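Local coordinates for unknown protein (Galdieria sulphuraria, PDB 2NYI) that is of unknown function but carries tandem ACT domains, a fold that in relatives commonly serves as a regulatory small-molecule-binding module, at residues 3-8 against 48-53; 8-13 against 72-77; 100-105 against 137-142. All blocks are in the same frame, centred on the assembly; numbering follows the deposited sequence. Where two conformers were deposited one is given.

Interaction 1: 3-8 against 48-53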
loop_
_atom_site.group_PDB
_atom_site.type_symbol
_atom_site.label_atom_id
_atom_site.label_comp_id
_atom_site.label_asym_id
_atom_site.label_seq_id
_atom_site.Cartn_x
_atom_site.Cartn_y
_atom_site.Cartn_z
ATOM N N THR A 3 10.962 11.352 22.832
ATOM C CA THR A 3 10.171 11.068 21.637
ATOM C C THR A 3 9.695 9.615 21.639
ATOM O O THR A 3 10.428 8.711 22.034
ATOM C CB THR A 3 10.931 11.421 20.330
ATOM O OG1 THR A 3 10.095 11.157 19.195
ATOM C CG2 THR A 3 12.235 10.628 20.200
ATOM N N GLN A 4 8.456 9.400 21.215
ATOM C CA GLN A 4 7.891 8.057 21.166
ATOM C C GLN A 4 7.375 7.808 19.760
ATOM O O GLN A 4 6.980 8.752 19.082
ATOM C CB GLN A 4 6.737 7.919 22.152
ATOM C CG GLN A 4 7.072 8.320 23.587
ATOM C CD GLN A 4 8.023 7.365 24.285
ATOM O OE1 GLN A 4 8.208 6.225 23.857
ATOM N NE2 GLN A 4 8.623 7.829 25.379
ATOM N N SER A 5 7.369 6.544 19.346
ATOM C CA SER A 5 6.864 6.158 18.016
ATOM C C SER A 5 5.483 5.493 18.079
ATOM O O SER A 5 5.217 4.668 18.960
ATOM C CB SER A 5 7.859 5.230 17.319
ATOM O OG SER A 5 7.330 4.792 16.063
ATOM N N PHE A 6 4.611 5.852 17.136
ATOM C CA PHE A 6 3.251 5.330 17.096
ATOM C C PHE A 6 2.978 4.812 15.686
ATOM O O PHE A 6 3.548 5.322 14.715
ATOM C CB PHE A 6 2.234 6.430 17.448
ATOM C CG PHE A 6 2.417 6.990 18.833
ATOM C CD1 PHE A 6 1.780 6.414 19.912
ATOM C CD2 PHE A 6 3.291 8.066 19.051
ATOM C CE1 PHE A 6 1.978 6.926 21.222
ATOM C CE2 PHE A 6 3.491 8.577 20.344
ATOM C CZ PHE A 6 2.830 8.011 21.419
ATOM N N VAL A 7 2.134 3.789 15.582
ATOM C CA VAL A 7 1.706 3.248 14.292
ATOM C C VAL A 7 0.256 3.643 14.104
ATOM O O VAL A 7 -0.594 3.393 14.969
ATOM C CB VAL A 7 1.845 1.709 14.203
ATOM C CG1 VAL A 7 1.708 1.254 12.753
ATOM C CG2 VAL A 7 3.196 1.266 14.778
ATOM N N VAL A 8 0.000 4.300 12.980
ATOM C CA VAL A 8 -1.306 4.826 12.639
ATOM C C VAL A 8 -1.780 4.163 11.342
ATOM O O VAL A 8 -1.009 4.073 10.379
ATOM C CB VAL A 8 -1.218 6.379 12.425
ATOM C CG1 VAL A 8 -2.545 6.948 11.927
ATOM C CG2 VAL A 8 -0.778 7.063 13.709
ATOM N N ILE A 48 -0.604 3.417 6.163
ATOM C CA ILE A 48 -0.008 3.122 7.463
ATOM C C ILE A 48 1.173 4.085 7.613
ATOM O O ILE A 48 1.935 4.304 6.668
ATOM C CB ILE A 48 0.460 1.672 7.572
ATOM C CG1 ILE A 48 -0.713 0.720 7.262
ATOM C CG2 ILE A 48 0.980 1.391 9.019
ATOM C CD1 ILE A 48 -0.280 -0.730 7.057
ATOM N N VAL A 49 1.261 4.698 8.793
ATOM C CA VAL A 49 2.288 5.698 9.063
ATOM C C VAL A 49 2.926 5.432 10.435
ATOM O O VAL A 49 2.216 5.127 11.396
ATOM C CB VAL A 49 1.671 7.113 9.062
ATOM C CG1 VAL A 49 2.756 8.187 9.187
ATOM C CG2 VAL A 49 0.823 7.356 7.776
ATOM N N LEU A 50 4.260 5.542 10.489
ATOM C CA LEU A 50 5.001 5.599 11.759
ATOM C C LEU A 50 5.174 7.080 12.083
ATOM O O LEU A 50 5.729 7.862 11.282
ATOM C CB LEU A 50 6.358 4.871 11.686
ATOM C CG LEU A 50 6.245 3.337 11.504
ATOM C CD1 LEU A 50 7.582 2.690 11.179
ATOM C CD2 LEU A 50 5.674 2.719 12.772
ATOM N N VAL A 51 4.666 7.450 13.248
ATOM C CA VAL A 51 4.563 8.854 13.647
ATOM C C VAL A 51 5.333 9.029 14.945
ATOM O O VAL A 51 5.149 8.238 15.876
ATOM C CB VAL A 51 3.080 9.265 13.872
ATOM C CG1 VAL A 51 2.977 10.674 14.502
ATOM C CG2 VAL A 51 2.297 9.213 12.584
ATOM N N SER A 52 6.218 10.031 14.985
ATOM C CA SER A 52 6.964 10.368 16.206
ATOM C C SER A 52 6.333 11.562 16.885
ATOM O O SER A 52 5.940 12.525 16.220
ATOM C CB SER A 52 8.437 10.673 15.889
ATOM O OG SER A 52 9.089 9.498 15.442
ATOM N N LEU A 53 6.213 11.480 18.210
ATOM C CA LEU A 53 5.641 12.557 19.002
ATOM C C LEU A 53 6.328 12.599 20.358
ATOM O O LEU A 53 6.620 11.555 20.947
ATOM C CB LEU A 53 4.120 12.364 19.167
ATOM C CG LEU A 53 3.329 13.448 19.918
ATOM C CD1 LEU A 53 3.301 14.793 19.168
ATOM C CD2 LEU A 53 1.908 12.979 20.214
#
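Val8 carries CG2 anti to its carbonyl carbon (CG1 anti to the backbone N, chi1 174°), and Val51 adopts the same setting, so the two CG2 methyls face each other obliquely across the strands, Val8 CG2 lying 3.9 Å from Val51 CG2. Phe6 has CG beside its backbone N (chi1 -61°), which swings the ring along the strand towards Leu53; its CE2 meets Leu53 CB at 4.0 Å in an oblique crossing, while the carbonyl oxygen of Val51 sits at the ring edge, near its plane. On the other face of the sheet Val7 and Leu50 run side by side, and the closest apolar approach between the two strands is there, Val7 CG2 to Leu50 CD2 at 3.5 Å. The second methyl, Val7 CG1, rests 3.8 Å from Ile48 CG2, so that Val7 is flanked by both residues. The backbones are antiparallel, with three hydrogen-bonded pairs, Gln4 with Leu53, Phe6 with Val51 and Val8 with Val49, each closed by two N-H to O=C bonds. Phe6 N reaches Val51 O at 2.8 Å in the carbonyl plane, whereas Gln4 N approaches Leu53 O from above its carbonyl plane. CA-H...O contacts fill in between, such as Ile48 CA to Val8 O at 3.2 Å. The contact belongs to the antiparallel four-stranded sheet of the first ACT domain, in which strand 4-13 lies between 44-53 and 73-78. Helices 18-28 and 59-68 pack on the face bearing Phe6, Val8, Val49 and Val51, through Phe22, Leu26, Ile61 and Leu65, and Arg78 makes a cation-pi contact with Phe6. On the opposite face Val7 and Leu50 pack on Gly42 of the second subunit, while strand 32-41 flanks 44-53 along its other edge.

Interaction 2: 8-13 against 72-77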
loop_
_atom_site.group_PDB
_atom_site.type_symbol
_atom_site.label_atom_id
_atom_site.label_comp_id
_atom_site.label_asym_id
_atom_site.label_seq_id
_atom_site.Cartn_x
_atom_site.Cartn_y
_atom_site.Cartn_z
ATOM N N VAL A 8 0.000 4.300 12.980
ATOM C CA VAL A 8 -1.306 4.826 12.639
ATOM C C VAL A 8 -1.780 4.163 11.342
ATOM O O VAL A 8 -1.009 4.073 10.379
ATOM C CB VAL A 8 -1.218 6.379 12.425
ATOM C CG1 VAL A 8 -2.545 6.948 11.927
ATOM C CG2 VAL A 8 -0.778 7.063 13.709
ATOM N N SER A 9 -3.018 3.674 11.346
ATOM C CA SER A 9 -3.670 3.142 10.143
ATOM C C SER A 9 -4.875 4.005 9.813
ATOM O O SER A 9 -5.638 4.379 10.713
ATOM C CB SER A 9 -4.141 1.698 10.384
ATOM O OG SER A 9 -3.041 0.793 10.346
ATOM N N VAL A 10 -5.046 4.315 8.529
ATOM C CA VAL A 10 -6.162 5.136 8.055
ATOM C C VAL A 10 -6.769 4.395 6.868
ATOM O O VAL A 10 -6.039 3.969 5.950
ATOM C CB VAL A 10 -5.664 6.534 7.583
ATOM C CG1 VAL A 10 -6.825 7.401 6.999
ATOM C CG2 VAL A 10 -4.929 7.273 8.702
ATOM N N ALA A 11 -8.088 4.265 6.863
ATOM C CA ALA A 11 -8.785 3.691 5.719
ATOM C C ALA A 11 -10.114 4.394 5.498
ATOM O O ALA A 11 -10.808 4.777 6.457
ATOM C CB ALA A 11 -9.016 2.185 5.947
ATOM N N GLY A 12 -10.465 4.571 4.233
ATOM C CA GLY A 12 -11.733 5.207 3.865
ATOM C C GLY A 12 -11.871 5.299 2.363
ATOM O O GLY A 12 -11.064 4.733 1.615
ATOM N N SER A 13 -12.921 5.974 1.912
ATOM C CA SER A 13 -13.118 6.181 0.476
ATOM C C SER A 13 -12.149 7.229 -0.030
ATOM O O SER A 13 -11.937 8.270 0.613
ATOM C CB SER A 13 -14.556 6.615 0.170
ATOM O OG SER A 13 -15.458 5.664 0.703
ATOM N N PHE A 72 -13.332 8.664 8.282
ATOM C CA PHE A 72 -12.257 7.686 8.060
ATOM C C PHE A 72 -12.106 6.755 9.243
ATOM O O PHE A 72 -12.400 7.132 10.384
ATOM C CB PHE A 72 -10.928 8.374 7.718
ATOM C CG PHE A 72 -10.867 8.857 6.303
ATOM C CD1 PHE A 72 -10.190 8.122 5.340
ATOM C CD2 PHE A 72 -11.532 10.014 5.920
ATOM C CE1 PHE A 72 -10.155 8.551 4.012
ATOM C CE2 PHE A 72 -11.502 10.465 4.593
ATOM C CZ PHE A 72 -10.829 9.713 3.631
ATOM N N GLN A 73 -11.711 5.524 8.957
ATOM C CA GLN A 73 -11.410 4.529 9.976
ATOM C C GLN A 73 -9.936 4.710 10.345
ATOM O O GLN A 73 -9.049 4.460 9.516
ATOM C CB GLN A 73 -11.659 3.137 9.376
ATOM C CG GLN A 73 -11.149 1.947 10.164
ATOM C CD GLN A 73 -11.369 0.630 9.402
ATOM O OE1 GLN A 73 -12.506 0.158 9.306
ATOM N NE2 GLN A 73 -10.282 0.041 8.855
ATOM N N ILE A 74 -9.689 5.138 11.588
ATOM C CA ILE A 74 -8.356 5.530 12.040
ATOM C C ILE A 74 -8.026 4.803 13.344
ATOM O O ILE A 74 -8.871 4.739 14.248
ATOM C CB ILE A 74 -8.267 7.060 12.292
ATOM C CG1 ILE A 74 -8.534 7.852 11.004
ATOM C CG2 ILE A 74 -6.891 7.467 12.891
ATOM C CD1 ILE A 74 -8.893 9.301 11.269
ATOM N N SER A 75 -6.806 4.283 13.447
ATOM C CA SER A 75 -6.342 3.711 14.727
ATOM C C SER A 75 -4.915 4.164 14.985
ATOM O O SER A 75 -4.165 4.421 14.044
ATOM C CB SER A 75 -6.457 2.182 14.745
ATOM O OG SER A 75 -5.561 1.584 13.818
ATOM N N THR A 76 -4.573 4.300 16.263
ATOM C CA THR A 76 -3.251 4.739 16.681
ATOM C C THR A 76 -2.857 3.821 17.841
ATOM O O THR A 76 -3.648 3.641 18.771
ATOM C CB THR A 76 -3.284 6.228 17.196
ATOM O OG1 THR A 76 -3.781 7.097 16.171
ATOM C CG2 THR A 76 -1.886 6.714 17.607
ATOM N N ARG A 77 -1.646 3.269 17.799
ATOM C CA ARG A 77 -1.127 2.471 18.908
ATOM C C ARG A 77 0.356 2.744 19.044
ATOM O O ARG A 77 0.990 3.212 18.094
ATOM C CB ARG A 77 -1.350 0.977 18.689
ATOM C CG ARG A 77 -0.627 0.405 17.481
ATOM C CD ARG A 77 -0.744 -1.098 17.392
ATOM N NE ARG A 77 -0.095 -1.595 16.179
ATOM C CZ ARG A 77 1.197 -1.927 16.084
ATOM N NH1 ARG A 77 2.022 -1.835 17.128
ATOM N NH2 ARG A 77 1.672 -2.367 14.933
#
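Four backbone hydrogen bonds join the strands in antiparallel register: Ser9 pairs with Ser75 and Ala11 with Gln73, the tighter pair being the latter, where Gln73 N meets Ala11 O at 2.8 Å, nearly along the C=O axis. Beyond the last of these bonds the Phe72 ring lies along the end of strand 8-13, its CD1 3.6 Å from Gly12 CA and its CZ 3.5 Å from Ser13 O. A side chain on Gly12 would collide with this ring. Val10 crosses Phe72 obliquely, CG1 to CD1 at 3.8 Å, and Val8 lies alongside Thr76. An alanine in place of Phe72 would probably lose the apolar contacts with Gly12 CA and Val10 CG1 and loosen this end of the strand pair. Outward, Ile18 and Arg15 touch Phe72, and helix 59-68 presents Gln62, which hydrogen-bonds Thr76 OG1 and Ile74 O. On the other face Ser9 OG bonds Asp44 of the second subunit, which also forms a salt bridge with Arg77. The contact thus combines a largely apolar face under the helices, with Thr76 bonded to Gln62, and a more polar one turned to the partner subunit, where the carboxylate of Asp44 would probably be stabilised by Arg77 and Ser9 together.

Interaction 3: 100-105 against 137-142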
loop_
_atom_site.group_PDB
_atom_site.type_symbol
_atom_site.label_atom_id
_atom_site.label_comp_id
_atom_site.label_asym_id
_atom_site.label_seq_id
_atom_site.Cartn_x
_atom_site.Cartn_y
_atom_site.Cartn_z
ATOM N N GLY A 100 1.242 -14.903 -15.877
ATOM C CA GLY A 100 0.680 -15.895 -16.789
ATOM C C GLY A 100 -0.811 -15.687 -16.978
ATOM O O GLY A 100 -1.333 -14.648 -16.596
ATOM N N PRO A 101 -1.513 -16.692 -17.549
ATOM C CA PRO A 101 -2.967 -16.568 -17.702
ATOM C C PRO A 101 -3.594 -16.407 -16.321
ATOM O O PRO A 101 -3.152 -17.056 -15.374
ATOM C CB PRO A 101 -3.383 -17.926 -18.283
ATOM C CG PRO A 101 -2.143 -18.511 -18.850
ATOM C CD PRO A 101 -1.005 -17.984 -18.033
ATOM N N ASP A 102 -4.589 -15.533 -16.211
ATOM C CA ASP A 102 -5.365 -15.415 -14.982
ATOM C C ASP A 102 -6.252 -16.648 -14.782
ATOM O O ASP A 102 -6.713 -17.261 -15.748
ATOM C CB ASP A 102 -6.201 -14.147 -14.976
ATOM C CG ASP A 102 -6.856 -13.886 -13.627
ATOM O OD1 ASP A 102 -6.192 -14.067 -12.585
ATOM O OD2 ASP A 102 -8.032 -13.491 -13.606
ATOM N N SER A 103 -6.453 -17.008 -13.522
ATOM C CA SER A 103 -7.302 -18.113 -13.115
ATOM C C SER A 103 -7.760 -17.879 -11.676
ATOM O O SER A 103 -7.162 -17.075 -10.949
ATOM C CB SER A 103 -6.550 -19.441 -13.244
ATOM O OG SER A 103 -5.529 -19.562 -12.274
ATOM N N GLU A 104 -8.829 -18.567 -11.273
ATOM C CA GLU A 104 -9.393 -18.427 -9.925
ATOM C C GLU A 104 -8.370 -18.754 -8.822
ATOM O O GLU A 104 -8.404 -18.154 -7.746
ATOM C CB GLU A 104 -10.643 -19.320 -9.780
ATOM C CG GLU A 104 -11.491 -19.107 -8.504
ATOM C CD GLU A 104 -12.646 -20.119 -8.357
ATOM O OE1 GLU A 104 -13.219 -20.538 -9.392
ATOM O OE2 GLU A 104 -12.998 -20.490 -7.206
ATOM N N GLY A 105 -7.450 -19.679 -9.102
ATOM C CA GLY A 105 -6.580 -20.229 -8.055
ATOM C C GLY A 105 -5.141 -19.746 -7.883
ATOM O O GLY A 105 -4.481 -20.163 -6.933
ATOM N N THR A 137 -6.953 -13.321 -20.149
ATOM C CA THR A 137 -6.676 -12.240 -19.212
ATOM C C THR A 137 -5.324 -12.540 -18.597
ATOM O O THR A 137 -5.089 -13.655 -18.110
ATOM C CB THR A 137 -7.779 -12.108 -18.138
ATOM O OG1 THR A 137 -8.992 -11.660 -18.759
ATOM C CG2 THR A 137 -7.391 -11.077 -17.073
ATOM N N LEU A 138 -4.418 -11.569 -18.684
ATOM C CA LEU A 138 -3.079 -11.724 -18.124
ATOM C C LEU A 138 -3.123 -11.350 -16.647
ATOM O O LEU A 138 -3.804 -10.404 -16.266
ATOM C CB LEU A 138 -2.060 -10.861 -18.866
ATOM C CG LEU A 138 -0.590 -11.076 -18.444
ATOM C CD1 LEU A 138 -0.057 -12.460 -18.877
ATOM C CD2 LEU A 138 0.323 -9.960 -18.959
ATOM N N PHE A 139 -2.423 -12.143 -15.841
ATOM C CA PHE A 139 -2.291 -11.909 -14.413
ATOM C C PHE A 139 -0.837 -11.562 -14.156
ATOM O O PHE A 139 0.056 -12.239 -14.661
ATOM C CB PHE A 139 -2.692 -13.162 -13.635
ATOM C CG PHE A 139 -2.292 -13.129 -12.173
ATOM C CD1 PHE A 139 -3.096 -12.480 -11.232
ATOM C CD2 PHE A 139 -1.106 -13.745 -11.752
ATOM C CE1 PHE A 139 -2.721 -12.440 -9.858
ATOM C CE2 PHE A 139 -0.732 -13.733 -10.407
ATOM C CZ PHE A 139 -1.542 -13.073 -9.454
ATOM N N ARG A 140 -0.595 -10.503 -13.377
ATOM C CA ARG A 140 0.761 -10.172 -12.943
ATOM C C ARG A 140 0.771 -9.949 -11.444
ATOM O O ARG A 140 -0.146 -9.324 -10.913
ATOM C CB ARG A 140 1.251 -8.899 -13.629
ATOM C CG ARG A 140 1.618 -9.071 -15.107
ATOM C CD ARG A 140 2.667 -8.036 -15.489
ATOM N NE ARG A 140 2.623 -7.690 -16.907
ATOM C CZ ARG A 140 2.304 -6.487 -17.382
ATOM N NH1 ARG A 140 2.001 -5.489 -16.556
ATOM N NH2 ARG A 140 2.291 -6.283 -18.691
HETATM N N MSE A 141 1.793 -10.475 -10.776
HETATM C CA MSE A 141 1.959 -10.243 -9.344
HETATM C C MSE A 141 3.384 -9.827 -9.058
HETATM O O MSE A 141 4.326 -10.412 -9.571
HETATM C CB MSE A 141 1.603 -11.494 -8.553
HETATM C CG MSE A 141 1.971 -11.394 -7.101
HETATM SE SE MSE A 141 1.395 -12.979 -6.155
HETATM C CE MSE A 141 2.634 -12.974 -5.034
ATOM N N GLY A 142 3.547 -8.794 -8.249
ATOM C CA GLY A 142 4.880 -8.391 -7.815
ATOM C C GLY A 142 4.846 -8.268 -6.309
ATOM O O GLY A 142 3.931 -7.656 -5.747
HETATM O O HOH W 1 -7.117 -16.270 -18.878
#
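The carboxylate of Asp102 and the ring of Phe139 have nearly parallel planes, 14° apart, although the two side chains cross at about a right angle. Both carry CG anti to the backbone N (chi1 -171° for Asp102 and 167° for Phe139), and Asp102 OD1 comes within 3.7 Å of Phe139 CD1, approaching the ring obliquely. Phe139 CB is held at the backbone corner of the loop, against Gly100 O, while the far end of the ring leads away to Ile106 and Val107 of helix 106-116. Asp102 CB is also touched by Thr137, whose CG2, anti to its backbone N, lies 3.9 Å from it. Leu138 points away from the loop at its CB, yet its chain turns back so that CD1 reaches Gly100 O at 3.4 Å.

Three backbone bonds hold the two chain segments in this register. Phe139 N donates to Gly100 O at 2.8 Å, almost along the C=O axis, and Gly100 N returns a longer bond to Phe139 O at 3.2 Å. Past Pro101, Asp102 N closes onto Thr137 O at 2.7 Å, so strand 137-148 holds the chain just where it leaves strand 91-99 for helix 106-116. A water accepts from Thr137 N and gives a weak bond to Asp102 O. Thr128 of strand 120-130 touches both Asp102 and Thr137.

The contact is therefore mainly a backbone one: Gly100 N and O and Asp102 N are paired with strand 137-148, whereas the carboxylate meets carbon neighbours that offer no compensating charge here and would, if anything, slightly favour its protonated form.

Overall arrangement
Interactions 1 and 2 are built on one strand, 4-13, and meet at Val8: residues 3-8 pair with 48-53 on one edge, 8-13 with 72-77 on the other, with centres 13 Å apart. They touch directly, Val7 N lying 2.8 Å from Arg77 O in a probable hydrogen bond, and together they knit an inner strand of the first ACT-type sheet to both its neighbours. Interaction 3 belongs to the second four-stranded sheet, which repeats the strand order 2-3-1-4; its centre is 36 Å from that of interaction 1 and 31 Å from that of interaction 2, across the chain's centre. All three contacts include residues that approach the second subunit.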